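Local coordinates for protein angiotensin-converting enzyme (Anopheles gambiae, PDB 6S1Y) that probably acts as a zinc-dependent peptidase of the angiotensin-converting enzyme family, cleaving small peptides within a largely helical fold, at residues A91-G94 and Y95-P99; P137-T140 and E141-A144; N186-S189 and G190-W194; Y233-L237 and V238-G242; K399-K403 and V404-K408. All coordinates share one frame; numbering follows the deposited sequence.

All five contacts are local, each made by one continuous run of chain at a helix, its end or the turn beside it. Interactions 1 and 4 lie at the surface, on opposite sides of the chain's centre; interactions 2, 3 and 5 are partly buried. Interaction 2 alone stays within a helix, 135-145. Interaction 3 starts helix 190-196 with a serine cap, whereas interactions 4 and 5 span helix ends, where glycines with positive phi break the helix; interaction 1 also turns at such a glycine. Interactions 1 and 3 are near neighbours, about 5 Å apart at their nearest atoms, and both touch helix 168-184. Apolar contacts accompany the backbone bonds throughout, while Glu141, Asp235 and Lys403 form salt bridges outside these segments.

Interaction 1. Residues A91-G94 and Y95-P99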
loop_
_atom_site.group_PDB
_atom_site.type_symbol
_atom_site.label_atom_id
_atom_site.label_comp_id
_atom_site.label_asym_id
_atom_site.label_seq_id
_atom_site.Cartn_x
_atom_site.Cartn_y
_atom_site.Cartn_z
ATOM N N ALA A 91 -12.650 -23.461 -2.340
ATOM C CA ALA A 91 -14.053 -23.335 -1.980
ATOM C C ALA A 91 -14.414 -21.961 -1.430
ATOM O O ALA A 91 -15.597 -21.713 -1.146
ATOM C CB ALA A 91 -14.422 -24.405 -0.948
ATOM N N LYS A 92 -13.440 -21.066 -1.268
ATOM C CA LYS A 92 -13.711 -19.734 -0.728
ATOM C C LYS A 92 -14.262 -18.849 -1.837
ATOM O O LYS A 92 -13.555 -18.523 -2.792
ATOM C CB LYS A 92 -12.443 -19.144 -0.129
ATOM C CG LYS A 92 -12.680 -17.874 0.652
ATOM C CD LYS A 92 -11.645 -17.688 1.760
ATOM C CE LYS A 92 -10.212 -17.748 1.239
ATOM N NZ LYS A 92 -9.235 -17.931 2.355
ATOM N N LEU A 93 -15.521 -18.442 -1.704
ATOM C CA LEU A 93 -16.215 -17.755 -2.786
ATOM C C LEU A 93 -16.065 -16.241 -2.728
ATOM O O LEU A 93 -15.962 -15.593 -3.776
ATOM C CB LEU A 93 -17.708 -18.097 -2.758
ATOM C CG LEU A 93 -18.120 -19.548 -3.002
ATOM C CD1 LEU A 93 -19.627 -19.659 -2.908
ATOM C CD2 LEU A 93 -17.639 -20.010 -4.350
ATOM N N GLY A 94 -16.084 -15.664 -1.520
ATOM C CA GLY A 94 -16.124 -14.216 -1.410
ATOM C C GLY A 94 -17.360 -13.667 -2.091
ATOM O O GLY A 94 -18.481 -14.170 -1.917
ATOM N N TYR A 95 -17.155 -12.629 -2.902
ATOM C CA TYR A 95 -18.275 -11.971 -3.563
ATOM C C TYR A 95 -19.035 -12.930 -4.470
ATOM O O TYR A 95 -20.244 -12.761 -4.689
ATOM C CB TYR A 95 -17.784 -10.775 -4.379
ATOM C CG TYR A 95 -17.323 -9.587 -3.550
ATOM C CD1 TYR A 95 -17.503 -9.560 -2.174
ATOM C CD2 TYR A 95 -16.709 -8.494 -4.154
ATOM C CE1 TYR A 95 -17.086 -8.496 -1.429
ATOM C CE2 TYR A 95 -16.285 -7.408 -3.411
ATOM C CZ TYR A 95 -16.481 -7.412 -2.046
ATOM O OH TYR A 95 -16.063 -6.335 -1.280
ATOM N N ALA A 96 -18.350 -13.935 -5.013
ATOM C CA ALA A 96 -19.014 -14.873 -5.906
ATOM C C ALA A 96 -20.132 -15.633 -5.209
ATOM O O ALA A 96 -20.917 -16.282 -5.890
ATOM C CB ALA A 96 -17.995 -15.856 -6.500
ATOM N N ALA A 97 -20.242 -15.554 -3.881
ATOM C CA ALA A 97 -21.353 -16.204 -3.197
ATOM C C ALA A 97 -22.696 -15.567 -3.512
ATOM O O ALA A 97 -23.728 -16.164 -3.200
ATOM C CB ALA A 97 -21.136 -16.192 -1.684
ATOM N N LEU A 98 -22.722 -14.397 -4.121
ATOM C CA LEU A 98 -23.997 -13.722 -4.312
ATOM C C LEU A 98 -24.705 -14.224 -5.569
ATOM O O LEU A 98 -24.058 -14.627 -6.538
ATOM C CB LEU A 98 -23.792 -12.214 -4.430
ATOM C CG LEU A 98 -23.250 -11.448 -3.226
ATOM C CD1 LEU A 98 -22.635 -10.139 -3.723
ATOM C CD2 LEU A 98 -24.330 -11.168 -2.184
ATOM N N PRO A 99 -26.037 -14.193 -5.587
ATOM C CA PRO A 99 -26.740 -14.400 -6.859
ATOM C C PRO A 99 -26.207 -13.411 -7.887
ATOM O O PRO A 99 -25.832 -12.281 -7.556
ATOM C CB PRO A 99 -28.214 -14.144 -6.517
ATOM C CG PRO A 99 -28.204 -13.430 -5.183
ATOM C CD PRO A 99 -26.957 -13.863 -4.475
#
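Leu93 and Ala97 make the main apolar contact of this turn, the CD1 branch of Leu93 lying 4.0 Å from Ala97 CB. The leucine CG stands beside its own backbone N (chi1 -64°), and from there the side chain extends alongside the 3-10 segment 95-97. Ala96 is touched less closely, its CB 4.4 Å from Leu93 CB.

The backbone bonds follow the 3-10 spacing of three residues. Ala96 N donates to Leu93 O at 3.2 Å, and Ala97 N to Gly94 O at 3.0 Å with an N-H...O angle of 166°. Gly94 has positive phi, a conformation that glycine adopts readily, and this lets the chain enter the turn.

Polar side-chain chemistry is directed elsewhere. Tyr95 touches Gly94 through CB, 3.7 Å from Gly94 C, and its hydroxyl is hydrogen-bonded to Asp491 and Asn178.

The turn thus fills the link between helices 81-90 and 100-119: Leu93 and Ala96 rest on helix 46-70, whereas Tyr95 reaches helix 168-184 and also packs on Phe103 and Leu106 of helix 100-119.

Interaction 2. Residues P137-T140 and E141-A144; sequences PELT and EIFA
The close-packed side of this helical turn is where Ile142 lies over the backbone of Glu138, with CG1 only 3.0 Å from Glu138 O. With chi1 at -64°, CG1 is anti to the carbonyl carbon of Ile142, which sets it against the Glu138 carbonyl it passes. Its CD1 meets Leu139 CD1 more loosely, at 4.4 Å. Next along the helix, the Phe143 ring presents its edge to Leu139 O, its CD1 3.5 Å away and the oxygen near the ring plane. The same oxygen accepts from Phe143 N at 3.0 Å in an almost straight bond, 179° at the hydrogen. Ile142 and Phe143 continue this packing onto helix 149-163.

The more open flank carries Pro137, Thr140 and Glu141. Glu141 runs extended back along the turn, bringing OE1 to 3.9 Å from Pro137 CB, and the carboxylate forms a salt bridge with Arg346. Thr140 OG1 turns back to bond to Leu135 O.

Glu141 N donates both to Pro137 O, at 3.1 Å, and weakly to Glu138 O. With the cis peptide before Pro137 and a wider pi-type turn at 137-139, the regular alpha-helical bonding of the following residues emerges from an irregular first turn of helix 135-145.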
loop_
_atom_site.group_PDB
_atom_site.type_symbol
_atom_site.label_atom_id
_atom_site.label_comp_id
_atom_site.label_asym_id
_atom_site.label_seq_id
_atom_site.Cartn_x
_atom_site.Cartn_y
_atom_site.Cartn_z
ATOM N N PRO A 137 -0.129 13.558 -13.465
ATOM C CA PRO A 137 0.834 14.004 -12.462
ATOM C C PRO A 137 0.615 15.370 -11.816
ATOM O O PRO A 137 1.306 15.674 -10.837
ATOM C CB PRO A 137 2.135 14.041 -13.274
ATOM C CG PRO A 137 1.657 14.568 -14.655
ATOM C CD PRO A 137 0.227 14.036 -14.819
ATOM N N GLU A 138 -0.306 16.190 -12.325
ATOM C CA GLU A 138 -0.291 17.600 -11.937
ATOM C C GLU A 138 -0.545 17.792 -10.435
ATOM O O GLU A 138 0.224 18.475 -9.753
ATOM C CB GLU A 138 -1.306 18.388 -12.760
ATOM C CG GLU A 138 -0.893 18.588 -14.218
ATOM C CD GLU A 138 -1.153 17.365 -15.075
ATOM O OE1 GLU A 138 -1.933 16.478 -14.633
ATOM O OE2 GLU A 138 -0.580 17.286 -16.185
ATOM N N LEU A 139 -1.625 17.222 -9.897
ATOM C CA LEU A 139 -1.948 17.504 -8.502
ATOM C C LEU A 139 -0.935 16.863 -7.555
ATOM O O LEU A 139 -0.519 17.477 -6.566
ATOM C CB LEU A 139 -3.374 17.037 -8.180
ATOM C CG LEU A 139 -4.426 18.147 -8.220
ATOM C CD1 LEU A 139 -4.564 18.760 -9.601
ATOM C CD2 LEU A 139 -5.774 17.610 -7.725
ATOM N N THR A 140 -0.516 15.636 -7.846
ATOM C CA THR A 140 0.537 14.999 -7.060
ATOM C C THR A 140 1.767 15.894 -6.929
ATOM O O THR A 140 2.385 15.971 -5.853
ATOM C CB THR A 140 0.905 13.664 -7.689
ATOM O OG1 THR A 140 -0.189 12.754 -7.492
ATOM C CG2 THR A 140 2.196 13.095 -7.080
ATOM N N GLU A 141 2.128 16.594 -7.993
ATOM C CA GLU A 141 3.375 17.347 -8.007
ATOM C C GLU A 141 3.177 18.738 -7.438
ATOM O O GLU A 141 4.100 19.297 -6.841
ATOM C CB GLU A 141 3.956 17.383 -9.443
ATOM C CG GLU A 141 4.732 16.063 -9.764
ATOM C CD GLU A 141 5.157 15.866 -11.234
ATOM O OE1 GLU A 141 5.528 14.718 -11.574
ATOM O OE2 GLU A 141 5.131 16.835 -12.039
ATOM N N ILE A 142 1.988 19.301 -7.578
ATOM C CA ILE A 142 1.665 20.534 -6.868
ATOM C C ILE A 142 1.793 20.326 -5.367
ATOM O O ILE A 142 2.461 21.099 -4.666
ATOM C CB ILE A 142 0.253 21.006 -7.260
ATOM C CG1 ILE A 142 0.241 21.356 -8.756
ATOM C CG2 ILE A 142 -0.197 22.193 -6.412
ATOM C CD1 ILE A 142 -1.140 21.488 -9.331
ATOM N N PHE A 143 1.140 19.287 -4.836
ATOM C CA PHE A 143 1.246 19.035 -3.404
ATOM C C PHE A 143 2.688 18.718 -3.010
ATOM O O PHE A 143 3.169 19.178 -1.969
ATOM C CB PHE A 143 0.278 17.922 -2.996
ATOM C CG PHE A 143 -1.100 18.443 -2.657
ATOM C CD1 PHE A 143 -2.065 18.599 -3.639
ATOM C CD2 PHE A 143 -1.398 18.828 -1.363
ATOM C CE1 PHE A 143 -3.317 19.111 -3.336
ATOM C CE2 PHE A 143 -2.641 19.351 -1.044
ATOM C CZ PHE A 143 -3.610 19.498 -2.048
ATOM N N ALA A 144 3.419 17.998 -3.859
ATOM C CA ALA A 144 4.776 17.612 -3.476
ATOM C C ALA A 144 5.696 18.834 -3.367
ATOM O O ALA A 144 6.473 18.945 -2.407
ATOM C CB ALA A 144 5.338 16.589 -4.458
#

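Interaction 3. Residues N186-S189 and G190-W194; sequences NFSS and GAAVW
Ser189 opens helix 190-196, its carbonyl oxygen accepting from Val193 N at 3.3 Å in the carbonyl plane and, weakly, from Ala192 N at 3.0 Å. The serine side chain completes the N-cap: OG takes a weak bond from Ala191 N at 3.2 Å, bent to 133° at the hydrogen. A chi1 of 74° puts this hydroxyl between the serine's own backbone N and carbonyl carbon, from where it can bend over the first turn.

Two residues earlier, Phe187 supplies the apolar part. Phe187 CD2 meets Val193 CG2 at 3.5 Å, the two side chains crossing at about a right angle, and Val193 CA lies over one face of the ring. The methyl of Ala192 comes obliquely to the same ring, 4.1 Å from Phe187 CD1, and also lies 3.8 Å from Ser188 OG. Asn186, with positive phi, ends the preceding helix 168-184 in a Schellman motif, so one helix stops and the next starts within a few residues.

The chemistry divides the work: Ser189 OG offers Ala191 N, which lacks a helical carbonyl four residues back, a weak capping bond, Ser189 O begins the regular helical bonding, and the phenylalanine covers the side of that turn with hydrocarbon.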
loop_
_atom_site.group_PDB
_atom_site.type_symbol
_atom_site.label_atom_id
_atom_site.label_comp_id
_atom_site.label_asym_id
_atom_site.label_seq_id
_atom_site.Cartn_x
_atom_site.Cartn_y
_atom_site.Cartn_z
ATOM N N ASN A 186 -20.970 -17.004 5.837
ATOM C CA ASN A 186 -20.950 -17.339 7.265
ATOM C C ASN A 186 -19.977 -16.474 8.066
ATOM O O ASN A 186 -19.464 -16.908 9.097
ATOM C CB ASN A 186 -20.638 -18.825 7.492
ATOM C CG ASN A 186 -21.733 -19.739 6.951
ATOM O OD1 ASN A 186 -22.874 -19.312 6.759
ATOM N ND2 ASN A 186 -21.384 -21.003 6.699
ATOM N N PHE A 187 -19.730 -15.243 7.618
ATOM C CA PHE A 187 -19.011 -14.244 8.399
ATOM C C PHE A 187 -19.993 -13.192 8.911
ATOM O O PHE A 187 -20.995 -12.885 8.256
ATOM C CB PHE A 187 -17.930 -13.538 7.571
ATOM C CG PHE A 187 -16.811 -14.434 7.128
ATOM C CD1 PHE A 187 -15.797 -14.778 8.002
ATOM C CD2 PHE A 187 -16.758 -14.905 5.831
ATOM C CE1 PHE A 187 -14.751 -15.600 7.600
ATOM C CE2 PHE A 187 -15.707 -15.732 5.413
ATOM C CZ PHE A 187 -14.705 -16.080 6.302
ATOM N N SER A 188 -19.672 -12.614 10.074
ATOM C CA SER A 188 -20.552 -11.627 10.688
ATOM C C SER A 188 -20.614 -10.323 9.891
ATOM O O SER A 188 -21.636 -9.616 9.946
ATOM C CB SER A 188 -20.097 -11.353 12.131
ATOM O OG SER A 188 -18.676 -11.384 12.251
ATOM N N SER A 189 -19.550 -9.990 9.154
ATOM C CA SER A 189 -19.472 -8.713 8.457
ATOM C C SER A 189 -18.300 -8.727 7.485
ATOM O O SER A 189 -17.401 -9.567 7.575
ATOM C CB SER A 189 -19.291 -7.544 9.437
ATOM O OG SER A 189 -17.949 -7.540 9.942
ATOM N N GLY A 190 -18.284 -7.722 6.602
ATOM C CA GLY A 190 -17.155 -7.543 5.705
ATOM C C GLY A 190 -15.822 -7.418 6.420
ATOM O O GLY A 190 -14.780 -7.773 5.861
ATOM N N ALA A 191 -15.829 -6.929 7.658
ATOM C CA ALA A 191 -14.579 -6.784 8.396
ATOM C C ALA A 191 -14.007 -8.136 8.804
ATOM O O ALA A 191 -12.780 -8.321 8.815
ATOM C CB ALA A 191 -14.787 -5.923 9.636
ATOM N N ALA A 192 -14.877 -9.080 9.182
ATOM C CA ALA A 192 -14.414 -10.423 9.507
ATOM C C ALA A 192 -13.825 -11.080 8.274
ATOM O O ALA A 192 -12.836 -11.806 8.357
ATOM C CB ALA A 192 -15.570 -11.270 10.072
ATOM N N VAL A 193 -14.414 -10.821 7.112
ATOM C CA VAL A 193 -13.872 -11.375 5.877
ATOM C C VAL A 193 -12.435 -10.917 5.674
ATOM O O VAL A 193 -11.534 -11.731 5.433
ATOM C CB VAL A 193 -14.750 -10.983 4.676
ATOM C CG1 VAL A 193 -14.038 -11.356 3.359
ATOM C CG2 VAL A 193 -16.109 -11.646 4.784
ATOM N N TRP A 194 -12.207 -9.596 5.746
ATOM C CA TRP A 194 -10.862 -9.058 5.551
ATOM C C TRP A 194 -9.909 -9.601 6.603
ATOM O O TRP A 194 -8.808 -10.059 6.288
ATOM C CB TRP A 194 -10.885 -7.526 5.590
ATOM C CG TRP A 194 -11.349 -6.849 4.315
ATOM C CD1 TRP A 194 -11.725 -7.454 3.148
ATOM C CD2 TRP A 194 -11.499 -5.437 4.097
ATOM N NE1 TRP A 194 -12.076 -6.509 2.216
ATOM C CE2 TRP A 194 -11.951 -5.263 2.771
ATOM C CE3 TRP A 194 -11.280 -4.303 4.889
ATOM C CZ2 TRP A 194 -12.196 -4.005 2.225
ATOM C CZ3 TRP A 194 -11.540 -3.047 4.344
ATOM C CH2 TRP A 194 -11.996 -2.912 3.029
#

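Interaction 4. Residues Y233-L237 and V238-G242; sequences YGDKL and VSPTG
Val238 and Gly234 are joined by a single backbone bond, Val238 N donating to Gly234 O at 3.1 Å, with the donor in the carbonyl plane and an angle of 160° at the hydrogen. Around this bond lie light apolar contacts: Val238 CG2 is 4.3 Å from Tyr233 CB and 4.2 Å from Leu237 CB. A chi1 of -174° turns CG1 of the valine opposite its backbone N and leaves CG2 as the branch that meets them.

Beyond this bond, Asp235 OD2 approaches the ring of Pro240, 3.5 Å from its CD. The carboxylate is held from beyond by a salt bridge to Arg230 of helix 203-233, whose side chain also touches Pro240 and Val238, so Arg230 meets all three residues together.

Farther out, Ser239 OG takes two backbone bonds, from Thr241 N and from Gly242 N, each at 3.0 Å. Gly242 O in turn accepts from Arg226.

Gly234 leaves helix 203-233 with positive phi, where a side chain would press against the preceding carbonyl oxygen. The chain then passes through helical backbone angles at 235-237 without regular helical bonding. Ser239 OG sets an ST turn through Thr241 N and an ST motif through Gly242 N, a helix exit leading on to strand 244-245.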
loop_
_atom_site.group_PDB
_atom_site.type_symbol
_atom_site.label_atom_id
_atom_site.label_comp_id
_atom_site.label_asym_id
_atom_site.label_seq_id
_atom_site.Cartn_x
_atom_site.Cartn_y
_atom_site.Cartn_z
ATOM N N TYR A 233 5.481 28.688 8.040
ATOM C CA TYR A 233 4.243 29.248 7.524
ATOM C C TYR A 233 3.556 30.224 8.470
ATOM O O TYR A 233 2.707 30.988 8.017
ATOM C CB TYR A 233 3.239 28.132 7.205
ATOM C CG TYR A 233 3.507 27.323 5.952
ATOM C CD1 TYR A 233 3.583 27.921 4.688
ATOM C CD2 TYR A 233 3.629 25.961 6.029
ATOM C CE1 TYR A 233 3.805 27.166 3.559
ATOM C CE2 TYR A 233 3.830 25.198 4.903
ATOM C CZ TYR A 233 3.913 25.794 3.675
ATOM O OH TYR A 233 4.101 24.987 2.585
ATOM N N GLY A 234 3.858 30.202 9.764
ATOM C CA GLY A 234 3.300 31.162 10.694
ATOM C C GLY A 234 2.213 30.567 11.575
ATOM O O GLY A 234 1.594 29.547 11.265
ATOM N N ASP A 235 1.946 31.254 12.685
ATOM C CA ASP A 235 1.033 30.723 13.708
ATOM C C ASP A 235 -0.434 30.777 13.290
ATOM O O ASP A 235 -1.223 29.946 13.739
ATOM C CB ASP A 235 1.223 31.485 15.026
ATOM C CG ASP A 235 0.257 31.040 16.106
ATOM O OD1 ASP A 235 -0.948 31.372 16.022
ATOM O OD2 ASP A 235 0.696 30.348 17.051
ATOM N N LYS A 236 -0.833 31.718 12.435
ATOM C CA LYS A 236 -2.240 31.748 12.017
ATOM C C LYS A 236 -2.604 30.527 11.178
ATOM O O LYS A 236 -3.737 30.044 11.248
ATOM C CB LYS A 236 -2.555 33.026 11.227
ATOM C CG LYS A 236 -4.038 33.168 10.822
ATOM C CD LYS A 236 -4.312 34.483 10.059
ATOM C CE LYS A 236 -5.781 34.638 9.635
ATOM N NZ LYS A 236 -6.030 35.923 8.898
ATOM N N LEU A 237 -1.656 30.017 10.388
ATOM C CA LEU A 237 -1.917 28.840 9.569
ATOM C C LEU A 237 -1.741 27.554 10.364
ATOM O O LEU A 237 -2.560 26.637 10.250
ATOM C CB LEU A 237 -0.990 28.832 8.346
ATOM C CG LEU A 237 -1.532 29.576 7.123
ATOM C CD1 LEU A 237 -0.419 30.128 6.213
ATOM C CD2 LEU A 237 -2.452 28.614 6.348
ATOM N N VAL A 238 -0.693 27.470 11.186
ATOM C CA VAL A 238 -0.367 26.249 11.898
ATOM C C VAL A 238 -0.468 26.512 13.396
ATOM O O VAL A 238 0.393 27.174 13.986
ATOM C CB VAL A 238 1.033 25.725 11.535
ATOM C CG1 VAL A 238 1.243 24.367 12.201
ATOM C CG2 VAL A 238 1.223 25.642 10.006
ATOM N N SER A 239 -1.477 25.949 14.015
ATOM C CA SER A 239 -1.604 26.040 15.454
ATOM C C SER A 239 -0.463 25.287 16.137
ATOM O O SER A 239 -0.080 24.201 15.705
ATOM C CB SER A 239 -2.937 25.453 15.901
ATOM O OG SER A 239 -2.849 25.184 17.276
ATOM N N PRO A 240 0.093 25.821 17.222
ATOM C CA PRO A 240 1.103 25.049 17.955
ATOM C C PRO A 240 0.534 23.876 18.730
ATOM O O PRO A 240 1.328 23.034 19.181
ATOM C CB PRO A 240 1.722 26.079 18.901
ATOM C CG PRO A 240 0.614 27.058 19.152
ATOM C CD PRO A 240 -0.204 27.113 17.877
ATOM N N THR A 241 -0.787 23.779 18.912
ATOM C CA THR A 241 -1.353 22.758 19.783
ATOM C C THR A 241 -2.403 21.897 19.127
ATOM O O THR A 241 -2.753 20.848 19.692
ATOM C CB THR A 241 -2.016 23.399 21.014
ATOM O OG1 THR A 241 -3.012 24.315 20.553
ATOM C CG2 THR A 241 -1.000 24.110 21.896
ATOM N N GLY A 242 -2.965 22.320 18.002
ATOM C CA GLY A 242 -3.985 21.554 17.336
ATOM C C GLY A 242 -3.404 20.619 16.297
ATOM O O GLY A 242 -2.198 20.566 16.071
#

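Interaction 5. Residues K399-K403 and V404-K408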
loop_
_atom_site.group_PDB
_atom_site.type_symbol
_atom_site.label_atom_id
_atom_site.label_comp_id
_atom_site.label_asym_id
_atom_site.label_seq_id
_atom_site.Cartn_x
_atom_site.Cartn_y
_atom_site.Cartn_z
ATOM N N LYS A 399 24.740 4.547 1.488
ATOM C CA LYS A 399 25.649 3.559 0.911
ATOM C C LYS A 399 25.240 3.184 -0.515
ATOM O O LYS A 399 26.021 3.334 -1.457
ATOM C CB LYS A 399 25.672 2.325 1.817
ATOM C CG LYS A 399 26.460 1.158 1.297
ATOM C CD LYS A 399 26.299 -0.046 2.229
ATOM C CE LYS A 399 26.969 0.197 3.579
ATOM N NZ LYS A 399 26.581 -0.841 4.580
ATOM N N HIS A 400 24.002 2.710 -0.693
ATOM C CA HIS A 400 23.571 2.241 -2.006
ATOM C C HIS A 400 23.506 3.377 -3.017
ATOM O O HIS A 400 23.953 3.230 -4.166
ATOM C CB HIS A 400 22.211 1.557 -1.892
ATOM C CG HIS A 400 21.772 0.880 -3.152
ATOM N ND1 HIS A 400 22.097 -0.429 -3.442
ATOM C CD2 HIS A 400 21.056 1.335 -4.208
ATOM C CE1 HIS A 400 21.592 -0.755 -4.622
ATOM N NE2 HIS A 400 20.961 0.299 -5.108
ATOM N N LEU A 401 22.947 4.518 -2.621
ATOM C CA LEU A 401 22.825 5.629 -3.556
ATOM C C LEU A 401 24.187 6.113 -4.020
ATOM O O LEU A 401 24.310 6.657 -5.120
ATOM C CB LEU A 401 22.053 6.769 -2.902
ATOM C CG LEU A 401 20.643 6.382 -2.440
ATOM C CD1 LEU A 401 20.080 7.410 -1.473
ATOM C CD2 LEU A 401 19.736 6.188 -3.673
ATOM N N LYS A 402 25.215 5.957 -3.182
ATOM C CA LYS A 402 26.573 6.291 -3.612
ATOM C C LYS A 402 27.082 5.263 -4.620
ATOM O O LYS A 402 27.582 5.629 -5.688
ATOM C CB LYS A 402 27.497 6.401 -2.396
ATOM C CG LYS A 402 27.444 7.771 -1.714
ATOM C CD LYS A 402 28.632 8.016 -0.780
ATOM C CE LYS A 402 28.363 7.513 0.629
ATOM N NZ LYS A 402 29.623 7.104 1.329
ATOM N N LYS A 403 26.900 3.973 -4.328
ATOM C CA LYS A 403 27.257 2.920 -5.276
ATOM C C LYS A 403 26.752 3.236 -6.684
ATOM O O LYS A 403 27.526 3.282 -7.644
ATOM C CB LYS A 403 26.685 1.575 -4.818
ATOM C CG LYS A 403 27.506 0.832 -3.787
ATOM C CD LYS A 403 26.811 -0.471 -3.371
ATOM C CE LYS A 403 27.358 -0.986 -2.032
ATOM N NZ LYS A 403 26.410 -1.901 -1.325
ATOM N N VAL A 404 25.431 3.444 -6.821
ATOM C CA VAL A 404 24.807 3.651 -8.128
ATOM C C VAL A 404 24.980 5.067 -8.617
ATOM O O VAL A 404 24.424 5.433 -9.670
ATOM C CB VAL A 404 23.307 3.287 -8.085
ATOM C CG1 VAL A 404 23.122 1.876 -7.562
ATOM C CG2 VAL A 404 22.523 4.283 -7.210
ATOM N N GLY A 405 25.721 5.894 -7.900
ATOM C CA GLY A 405 26.069 7.192 -8.414
ATOM C C GLY A 405 25.013 8.257 -8.274
ATOM O O GLY A 405 25.163 9.328 -8.874
ATOM N N LEU A 406 23.951 8.012 -7.498
ATOM C CA LEU A 406 22.894 9.001 -7.375
ATOM C C LEU A 406 23.148 9.993 -6.259
ATOM O O LEU A 406 22.441 10.999 -6.170
ATOM C CB LEU A 406 21.551 8.333 -7.138
ATOM C CG LEU A 406 20.918 7.752 -8.387
ATOM C CD1 LEU A 406 19.781 6.837 -8.023
ATOM C CD2 LEU A 406 20.440 8.846 -9.326
ATOM N N LEU A 407 24.138 9.734 -5.415
ATOM C CA LEU A 407 24.478 10.605 -4.297
ATOM C C LEU A 407 25.965 10.901 -4.378
ATOM O O LEU A 407 26.787 9.983 -4.346
ATOM C CB LEU A 407 24.107 9.941 -2.973
ATOM C CG LEU A 407 24.090 10.790 -1.705
ATOM C CD1 LEU A 407 23.118 11.940 -1.805
ATOM C CD2 LEU A 407 23.752 9.875 -0.532
ATOM N N LYS A 408 26.310 12.175 -4.531
ATOM C CA LYS A 408 27.710 12.571 -4.559
ATOM C C LYS A 408 28.323 12.392 -3.175
ATOM O O LYS A 408 27.633 12.396 -2.151
ATOM C CB LYS A 408 27.844 14.024 -5.015
ATOM C CG LYS A 408 27.174 14.317 -6.365
ATOM C CD LYS A 408 27.820 13.516 -7.491
ATOM C CE LYS A 408 26.773 12.867 -8.399
ATOM N NZ LYS A 408 27.367 11.810 -9.295
#
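Leu401 O serves two donors across the turn, Leu406 N at 2.8 Å and, weakly, Leu407 N at 3.1 Å. Leu406 N comes almost end-on to the carbonyl, although the bond is bent to 132° at the hydrogen. One residue on, Lys402 O accepts from Gly405 N at 2.9 Å, this donor standing well above the carbonyl plane. His400 O takes Val404 N at 3.0 Å in a nearly straight bond, 169° at the hydrogen.

The pair formed by Gly405 N to Lys402 O and Leu406 N to Leu401 O, with positive phi at Gly405, is a Schellman motif closing helix 398-403. Past it, Leu407 CB folds back to 3.8 Å from Leu401 CB, and the side chain of Lys402 passes Leu407 at a slant, CG 3.5 Å from Leu407 O.

Val404 CG1 meets the imidazole of His400 obliquely, 3.6 Å from NE2. The torsion that places the ring there has His400 CG opposite the backbone N (chi1 -172°). The other ring nitrogen, ND1, is hydrogen-bonded to Asp531, whose carboxylate also forms a salt bridge with Lys403, and Tyr533 packs edge-to-face with the imidazole. Gly405 O accepts from Gln282 and, weakly, from Lys408 NZ.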